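Local coordinates for protein alpha-1,3-glucanase (Bacillus circulans, PDB 5ZRU) that hydrolyses alpha-1,3-glucan, this chain being the catalytic unit of a GH87-type enzyme, at residues 98-106 with 141-149; 23-34 with 53-61. All blocks are in the same frame, centred on the assembly; numbering follows the deposited sequence.

Contact 1 of 2, residues 98-106 with 141-149. With PE5 (3,6,9,12,15,18,21,24-octaoxahexacosan-1-ol), chain C.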
# COMPACT_ATOMS: atom_id res chain seq x y z
N VAL A 98 -14.37 1.73 22.84
CA VAL A 98 -15.00 2.77 22.03
C VAL A 98 -16.22 3.28 22.78
O VAL A 98 -17.07 2.47 23.19
CB VAL A 98 -15.40 2.24 20.64
CG1 VAL A 98 -16.04 3.34 19.79
CG2 VAL A 98 -14.20 1.61 19.94
N TYR A 99 -16.31 4.59 22.97
CA TYR A 99 -17.47 5.24 23.56
C TYR A 99 -18.07 6.20 22.55
O TYR A 99 -17.34 6.88 21.82
CB TYR A 99 -17.12 6.01 24.84
CG TYR A 99 -16.62 5.14 25.98
CD1 TYR A 99 -15.30 4.68 26.00
CD2 TYR A 99 -17.45 4.79 27.03
CE1 TYR A 99 -14.84 3.89 27.04
CE2 TYR A 99 -17.00 4.00 28.07
CZ TYR A 99 -15.69 3.56 28.07
OH TYR A 99 -15.23 2.77 29.10
N VAL A 100 -19.40 6.28 22.51
CA VAL A 100 -20.10 7.27 21.70
C VAL A 100 -20.94 8.10 22.64
O VAL A 100 -21.81 7.56 23.34
CB VAL A 100 -20.96 6.63 20.61
CG1 VAL A 100 -21.63 7.72 19.79
CG2 VAL A 100 -20.10 5.74 19.72
N ASN A 101 -20.69 9.41 22.66
CA ASN A 101 -21.41 10.32 23.55
C ASN A 101 -21.38 9.82 24.99
O ASN A 101 -22.35 9.95 25.74
CB ASN A 101 -22.84 10.53 23.05
CG ASN A 101 -22.89 11.14 21.67
OD1 ASN A 101 -22.11 12.04 21.36
ND2 ASN A 101 -23.80 10.65 20.83
N GLY A 102 -20.26 9.20 25.37
CA GLY A 102 -20.05 8.72 26.72
C GLY A 102 -20.56 7.32 27.00
O GLY A 102 -20.30 6.79 28.08
N VAL A 103 -21.28 6.71 26.06
CA VAL A 103 -21.82 5.37 26.25
C VAL A 103 -20.84 4.37 25.65
O VAL A 103 -20.41 4.52 24.50
CB VAL A 103 -23.20 5.23 25.59
CG1 VAL A 103 -23.79 3.87 25.90
CG2 VAL A 103 -24.13 6.36 26.03
N LYS A 104 -20.48 3.34 26.42
CA LYS A 104 -19.57 2.31 25.93
C LYS A 104 -20.23 1.53 24.80
O LYS A 104 -21.32 0.96 24.98
CB LYS A 104 -19.15 1.39 27.07
CG LYS A 104 -17.99 0.46 26.72
CD LYS A 104 -17.45 -0.20 27.99
CE LYS A 104 -16.19 -1.01 27.70
NZ LYS A 104 -16.45 -2.14 26.78
N ALA A 105 -19.59 1.50 23.64
CA ALA A 105 -20.17 0.89 22.45
C ALA A 105 -19.51 -0.43 22.09
O ALA A 105 -20.19 -1.36 21.67
CB ALA A 105 -20.07 1.84 21.25
N LYS A 106 -18.19 -0.52 22.22
CA LYS A 106 -17.45 -1.69 21.78
C LYS A 106 -16.19 -1.79 22.60
O LYS A 106 -15.63 -0.78 23.04
CB LYS A 106 -17.06 -1.62 20.30
CG LYS A 106 -18.18 -1.28 19.33
CD LYS A 106 -18.24 -2.25 18.18
CE LYS A 106 -19.60 -2.17 17.51
NZ LYS A 106 -20.55 -3.23 17.96
N HIS A 141 -10.89 -2.45 11.62
CA HIS A 141 -12.14 -1.76 11.32
C HIS A 141 -13.30 -2.49 11.98
O HIS A 141 -13.21 -3.68 12.30
CB HIS A 141 -12.37 -1.59 9.80
CG HIS A 141 -12.54 -2.88 9.05
ND1 HIS A 141 -11.48 -3.66 8.65
CD2 HIS A 141 -13.66 -3.49 8.57
CE1 HIS A 141 -11.93 -4.71 7.98
NE2 HIS A 141 -13.25 -4.63 7.93
N TRP A 142 -14.38 -1.76 12.22
CA TRP A 142 -15.57 -2.33 12.84
C TRP A 142 -16.77 -1.50 12.43
O TRP A 142 -16.63 -0.39 11.92
CB TRP A 142 -15.43 -2.39 14.37
CG TRP A 142 -15.35 -1.02 15.03
CD1 TRP A 142 -16.39 -0.26 15.47
CD2 TRP A 142 -14.16 -0.27 15.32
NE1 TRP A 142 -15.93 0.92 16.01
CE2 TRP A 142 -14.56 0.94 15.94
CE3 TRP A 142 -12.79 -0.50 15.13
CZ2 TRP A 142 -13.66 1.91 16.36
CZ3 TRP A 142 -11.88 0.47 15.54
CH2 TRP A 142 -12.32 1.65 16.16
N LYS A 143 -17.96 -2.05 12.67
CA LYS A 143 -19.21 -1.37 12.37
C LYS A 143 -19.92 -1.01 13.66
O LYS A 143 -19.96 -1.81 14.60
CB LYS A 143 -20.13 -2.23 11.50
CG LYS A 143 -19.66 -2.39 10.07
CD LYS A 143 -20.62 -3.23 9.25
CE LYS A 143 -20.65 -4.68 9.71
NZ LYS A 143 -21.43 -5.53 8.75
N MET A 144 -20.46 0.20 13.71
CA MET A 144 -21.25 0.66 14.84
C MET A 144 -22.69 0.17 14.71
O MET A 144 -23.19 -0.03 13.60
CB MET A 144 -21.24 2.19 14.90
CG MET A 144 -19.85 2.80 14.84
SD MET A 144 -18.88 2.29 16.26
CE MET A 144 -19.80 3.05 17.59
N ASP A 145 -23.36 -0.00 15.85
CA ASP A 145 -24.75 -0.45 15.82
C ASP A 145 -25.67 0.58 15.17
O ASP A 145 -26.67 0.21 14.56
CB ASP A 145 -25.26 -0.75 17.23
CG ASP A 145 -24.54 -1.90 17.87
OD1 ASP A 145 -24.68 -2.07 19.10
OD2 ASP A 145 -23.82 -2.63 17.16
N THR A 146 -25.36 1.86 15.32
CA THR A 146 -26.09 2.91 14.62
C THR A 146 -25.07 3.90 14.07
O THR A 146 -24.00 4.09 14.65
CB THR A 146 -27.07 3.65 15.54
OG1 THR A 146 -26.35 4.37 16.54
CG2 THR A 146 -28.03 2.66 16.22
N PRO A 147 -25.39 4.55 12.95
CA PRO A 147 -24.42 5.48 12.35
C PRO A 147 -24.11 6.66 13.27
O PRO A 147 -25.00 7.21 13.93
CB PRO A 147 -25.12 5.95 11.06
CG PRO A 147 -26.13 4.89 10.76
CD PRO A 147 -26.59 4.39 12.11
N LEU A 148 -22.84 7.03 13.30
CA LEU A 148 -22.42 8.28 13.91
C LEU A 148 -22.99 9.46 13.13
O LEU A 148 -23.01 9.46 11.90
CB LEU A 148 -20.89 8.36 13.93
CG LEU A 148 -20.21 7.28 14.77
CD1 LEU A 148 -18.78 7.04 14.30
CD2 LEU A 148 -20.23 7.65 16.25
N GLN A 149 -23.45 10.47 13.86
CA GLN A 149 -24.07 11.65 13.28
C GLN A 149 -23.27 12.89 13.65
O GLN A 149 -22.57 12.91 14.66
CB GLN A 149 -25.51 11.81 13.80
CG GLN A 149 -26.34 10.54 13.77
CD GLN A 149 -27.39 10.55 12.68
OE1 GLN A 149 -27.14 11.02 11.57
NE2 GLN A 149 -28.58 10.05 13.00
C48 PE5 C . -6.78 -15.81 12.57
C50 PE5 C . -5.64 -14.78 12.54
O1 PE5 C . -5.21 -14.51 13.85
C1 PE5 C . -4.12 -13.64 13.94
C2 PE5 C . -3.85 -13.26 15.40
O2 PE5 C . -4.93 -12.53 15.90
C3 PE5 C . -4.89 -12.24 17.27
C4 PE5 C . -6.17 -11.50 17.68
O3 PE5 C . -6.33 -10.34 16.91
C5 PE5 C . -7.41 -9.51 17.23
C6 PE5 C . -8.19 -9.12 15.96
O4 PE5 C . -7.67 -7.96 15.35
C7 PE5 C . -7.62 -7.97 13.95
C8 PE5 C . -8.99 -8.33 13.36
O5 PE5 C . -8.84 -8.68 12.02
C9 PE5 C . -9.96 -9.28 11.44
C10 PE5 C . -10.63 -8.27 10.53
O6 PE5 C . -11.98 -8.14 10.88
C11 PE5 C . -12.59 -6.96 10.46
C12 PE5 C . -13.94 -6.79 11.14
O7 PE5 C . -14.90 -6.78 10.13
C13 PE5 C . -15.94 -5.87 10.31
C14 PE5 C . -17.17 -6.39 9.56
O8 PE5 C . -17.18 -7.78 9.65
C15 PE5 C . -18.21 -8.43 8.95
C16 PE5 C . -19.12 -9.17 9.94
O52 PE5 C . -18.90 -10.55 9.88
O HOH W 1 -22.69 -0.91 20.36
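The indole of Trp142 takes Val98 and Lys106 from oblique directions: Val98 CG2 comes to 3.6 Å from Trp142 CZ2 at the benzo end, and Lys106 CD meets Trp142 CD1 at the pyrrole end. At the indole edge, in plane, sits Met144 SD. The neighbouring His141 ring has carbon C11 of a bound polyether over one face, and the ring also stacks with Trp315. Trp142 NE1 is buried by the contact and has no hydrogen-bonding partner in the model.

Lys106 runs alongside the indole, head to tail with it. Bends at chi2 (-130°) and chi4 (-98°) bring Lys106 CE to 3.0 Å from Lys143 O and let Lys106 NZ make a weak salt bridge, 3.4 Å long, with Asp145 OD2. A water donates to both Asp145 OD1 and Ala105 O, adding a second link beside that bridge. Further in, Met144 and Val100 meet tip to tip, with Met144 CE only 3.4 Å from Val100 CG2, tighter than usual for two methyls. Met144 CE also lies 3.9 Å from Ala105 CB. Val100 CG1, anti to its backbone N (chi1 -179°), points to Leu148 CD2 at 3.8 Å. Ala105 and Lys106 both face Val98, a classic beta bulge, and both direct their side chains toward the other segment.

This is packing between two sheets. The hairpin of strands 93-100 and 103-111, closed by a type I' turn, lies over strand 132-144, whose Trp142 and Met144 also touch strand 76-82, while Val98 and Leu148 reach Ile154 of strand 153-157.

Contact 2 of 2, residues 23-34 with 53-61. With CA (calcium ion), chain M.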
# COMPACT_ATOMS: atom_id res chain seq x y z
N THR A 23 -4.90 13.15 13.98
CA THR A 23 -4.35 13.32 15.32
C THR A 23 -4.71 14.68 15.90
O THR A 23 -5.15 14.77 17.06
CB THR A 23 -2.83 13.14 15.27
OG1 THR A 23 -2.53 11.83 14.78
CG2 THR A 23 -2.23 13.31 16.64
N ASP A 24 -4.55 15.75 15.12
CA ASP A 24 -4.75 17.08 15.66
C ASP A 24 -6.23 17.46 15.79
O ASP A 24 -6.53 18.43 16.48
CB ASP A 24 -4.01 18.11 14.80
CG ASP A 24 -2.50 17.91 14.83
OD1 ASP A 24 -1.94 17.81 15.95
OD2 ASP A 24 -1.88 17.85 13.76
N ASP A 25 -7.13 16.71 15.15
CA ASP A 25 -8.57 16.91 15.34
C ASP A 25 -9.06 16.38 16.68
O ASP A 25 -10.21 16.66 17.06
CB ASP A 25 -9.36 16.23 14.22
CG ASP A 25 -9.10 16.82 12.84
OD1 ASP A 25 -8.91 18.05 12.74
OD2 ASP A 25 -9.11 16.05 11.85
N ALA A 26 -8.25 15.62 17.40
CA ALA A 26 -8.72 14.93 18.59
C ALA A 26 -8.46 15.74 19.85
O ALA A 26 -7.42 16.38 19.99
CB ALA A 26 -8.04 13.57 18.74
N ALA A 27 -9.42 15.69 20.76
CA ALA A 27 -9.17 16.05 22.15
C ALA A 27 -8.50 14.87 22.85
O ALA A 27 -8.88 13.71 22.65
CB ALA A 27 -10.47 16.42 22.85
N ARG A 28 -7.50 15.17 23.68
CA ARG A 28 -6.74 14.18 24.43
C ARG A 28 -7.04 14.30 25.91
O ARG A 28 -7.13 15.41 26.44
CB ARG A 28 -5.23 14.36 24.24
CG ARG A 28 -4.75 14.46 22.83
CD ARG A 28 -3.23 14.46 22.80
NE ARG A 28 -2.63 15.72 23.26
CZ ARG A 28 -2.54 16.82 22.52
NH1 ARG A 28 -3.03 16.84 21.28
NH2 ARG A 28 -1.97 17.91 23.01
N GLY A 29 -7.13 13.18 26.61
CA GLY A 29 -7.32 13.31 28.04
C GLY A 29 -6.94 12.06 28.80
O GLY A 29 -6.51 11.05 28.22
N GLY A 30 -7.08 12.16 30.12
CA GLY A 30 -6.91 11.02 31.00
C GLY A 30 -5.52 10.43 31.03
O GLY A 30 -5.35 9.30 31.50
N GLY A 31 -4.52 11.16 30.55
CA GLY A 31 -3.16 10.64 30.46
C GLY A 31 -2.64 10.50 29.04
O GLY A 31 -1.46 10.17 28.87
N ALA A 32 -3.47 10.74 28.03
CA ALA A 32 -3.02 10.66 26.65
C ALA A 32 -2.03 11.78 26.36
O ALA A 32 -2.13 12.87 26.92
CB ALA A 32 -4.21 10.76 25.69
N THR A 33 -1.05 11.50 25.50
CA THR A 33 -0.04 12.49 25.13
C THR A 33 0.12 12.51 23.61
O THR A 33 -0.18 11.55 22.91
CB THR A 33 1.31 12.21 25.79
OG1 THR A 33 1.84 10.97 25.31
CG2 THR A 33 1.18 12.15 27.31
N LEU A 34 0.61 13.65 23.11
CA LEU A 34 0.95 13.80 21.70
C LEU A 34 2.39 13.34 21.50
O LEU A 34 3.31 13.85 22.15
CB LEU A 34 0.77 15.25 21.27
CG LEU A 34 0.83 15.71 19.81
CD1 LEU A 34 2.21 15.59 19.18
CD2 LEU A 34 -0.20 14.97 18.97
N ARG A 53 2.88 12.30 13.76
CA ARG A 53 2.25 12.65 15.03
C ARG A 53 1.15 11.64 15.33
O ARG A 53 0.38 11.29 14.44
CB ARG A 53 1.63 14.06 14.98
CG ARG A 53 2.62 15.19 14.83
CD ARG A 53 1.96 16.42 14.26
NE ARG A 53 1.05 17.05 15.22
CZ ARG A 53 1.45 17.85 16.20
NH1 ARG A 53 2.74 18.12 16.36
NH2 ARG A 53 0.56 18.38 17.03
N TYR A 54 1.07 11.17 16.57
CA TYR A 54 -0.05 10.34 16.98
C TYR A 54 -0.32 10.56 18.46
O TYR A 54 0.45 11.22 19.16
CB TYR A 54 0.20 8.85 16.67
CG TYR A 54 1.22 8.17 17.56
CD1 TYR A 54 2.59 8.29 17.31
CD2 TYR A 54 0.82 7.37 18.63
CE1 TYR A 54 3.54 7.63 18.11
CE2 TYR A 54 1.76 6.71 19.43
CZ TYR A 54 3.11 6.84 19.17
OH TYR A 54 4.03 6.19 19.96
N ILE A 55 -1.44 10.00 18.93
CA ILE A 55 -1.83 10.12 20.34
C ILE A 55 -1.47 8.83 21.04
O ILE A 55 -1.96 7.75 20.69
CB ILE A 55 -3.33 10.42 20.48
CG1 ILE A 55 -3.69 11.72 19.76
CG2 ILE A 55 -3.72 10.53 21.96
CD1 ILE A 55 -4.92 11.59 18.91
N ALA A 56 -0.62 8.93 22.06
CA ALA A 56 -0.29 7.78 22.89
C ALA A 56 -1.32 7.66 24.01
O ALA A 56 -1.68 8.65 24.65
CB ALA A 56 1.12 7.91 23.47
N LEU A 57 -1.79 6.42 24.23
CA LEU A 57 -2.67 6.05 25.34
C LEU A 57 -1.89 5.14 26.28
O LEU A 57 -1.99 3.90 26.20
CB LEU A 57 -3.93 5.36 24.81
CG LEU A 57 -4.65 6.08 23.66
CD1 LEU A 57 -5.87 5.29 23.19
CD2 LEU A 57 -5.04 7.49 24.07
N PRO A 58 -1.08 5.70 27.18
CA PRO A 58 -0.16 4.86 27.95
C PRO A 58 -0.81 4.15 29.12
O PRO A 58 -0.25 3.14 29.58
CB PRO A 58 0.90 5.86 28.46
CG PRO A 58 0.63 7.14 27.73
CD PRO A 58 -0.81 7.13 27.35
N SER A 59 -1.95 4.61 29.61
CA SER A 59 -2.47 4.14 30.88
C SER A 59 -3.99 4.12 30.84
O SER A 59 -4.61 4.83 30.06
CB SER A 59 -1.98 5.03 32.04
OG SER A 59 -2.30 6.39 31.78
N ASN A 60 -4.55 3.29 31.70
CA ASN A 60 -5.99 3.21 31.96
C ASN A 60 -6.61 4.60 32.06
O ASN A 60 -6.18 5.44 32.87
CB ASN A 60 -6.21 2.43 33.26
CG ASN A 60 -7.67 2.13 33.53
OD1 ASN A 60 -8.54 2.33 32.68
ND2 ASN A 60 -7.96 1.63 34.73
N GLY A 61 -7.60 4.87 31.21
CA GLY A 61 -8.29 6.14 31.19
C GLY A 61 -7.81 7.12 30.13
O GLY A 61 -8.52 8.10 29.85
CA CA M . -1.19 11.52 12.74
O HOH W 2 -4.40 7.28 32.98
O HOH W 3 -1.43 13.90 12.13
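Thr23 and Arg53 share a calcium ion at one end of a short antiparallel ladder, in which Thr33 and Ala56 form the hydrogen-bonded pair and Leu34 and Ile55 the non-hydrogen-bonded one. The ladder bonds are Thr33 N to Ala56 O (3.0 Å) and Ala56 N to Thr33 O (2.8 Å). The tight part centres on Ile55: its CD1 touches Ala26 CB at 3.7 Å, its CG2 meets Ala32 CB, and its CG1 meets Thr23 CG2. Thr23 works both ways: with OG1 beside the backbone N (chi1 -59°), CG2 is left to pack on Ile55, while Thr23 OG1 binds calcium at 2.5 Å. Arg53 O adds a ligand at 2.3 Å, and Asp22, Ser50, Asp169 and a water take part too.

On the more exposed flank, Arg53 grips Asp24 side-on. Arg53 NH2 (2.8 Å) and Arg53 NE (3.2 Å) both donate to Asp24 OD1 in a salt bridge, close to the guanidinium plane, although the carboxylate is turned 41° from it. Leu34 CD1 lies over one guanidinium face, toward its rim. An alanine here is likely to leave Asp24 without its charge partner and Leu34 CD1 without the flat group it packs on.

The far end is looser. The type I' turn from Gly29 to Ala32 passes the bend at Ser59-Gly61 without a direct hydrogen bond; instead, one water accepts from Ser59 OG and donates to Asn60 O and, at 2.7 Å, to Gly30 O.

In the fold
Both contacts lie in the D1 part, at the N-terminal end of this chain, two antiparallel sheets consistent with the beta-sandwich of its galactose-binding clan. The parallel beta-helix follows, and the 141-149 segment of contact 1 also rests against it through His141 and Lys143. Contact 2 closes before contact 1 opens along the chain. Their centres are about 19 Å apart and their nearest atoms about 8 Å, so they do not touch. Contact 2 pairs strands 33-36 and 53-57 of one sheet beside a calcium ion and also reaches strand 27-29, an outer edge of the five-stranded sheet; contact 1 packs side chains between the two sheets, near the opposite edge strand, 103-111.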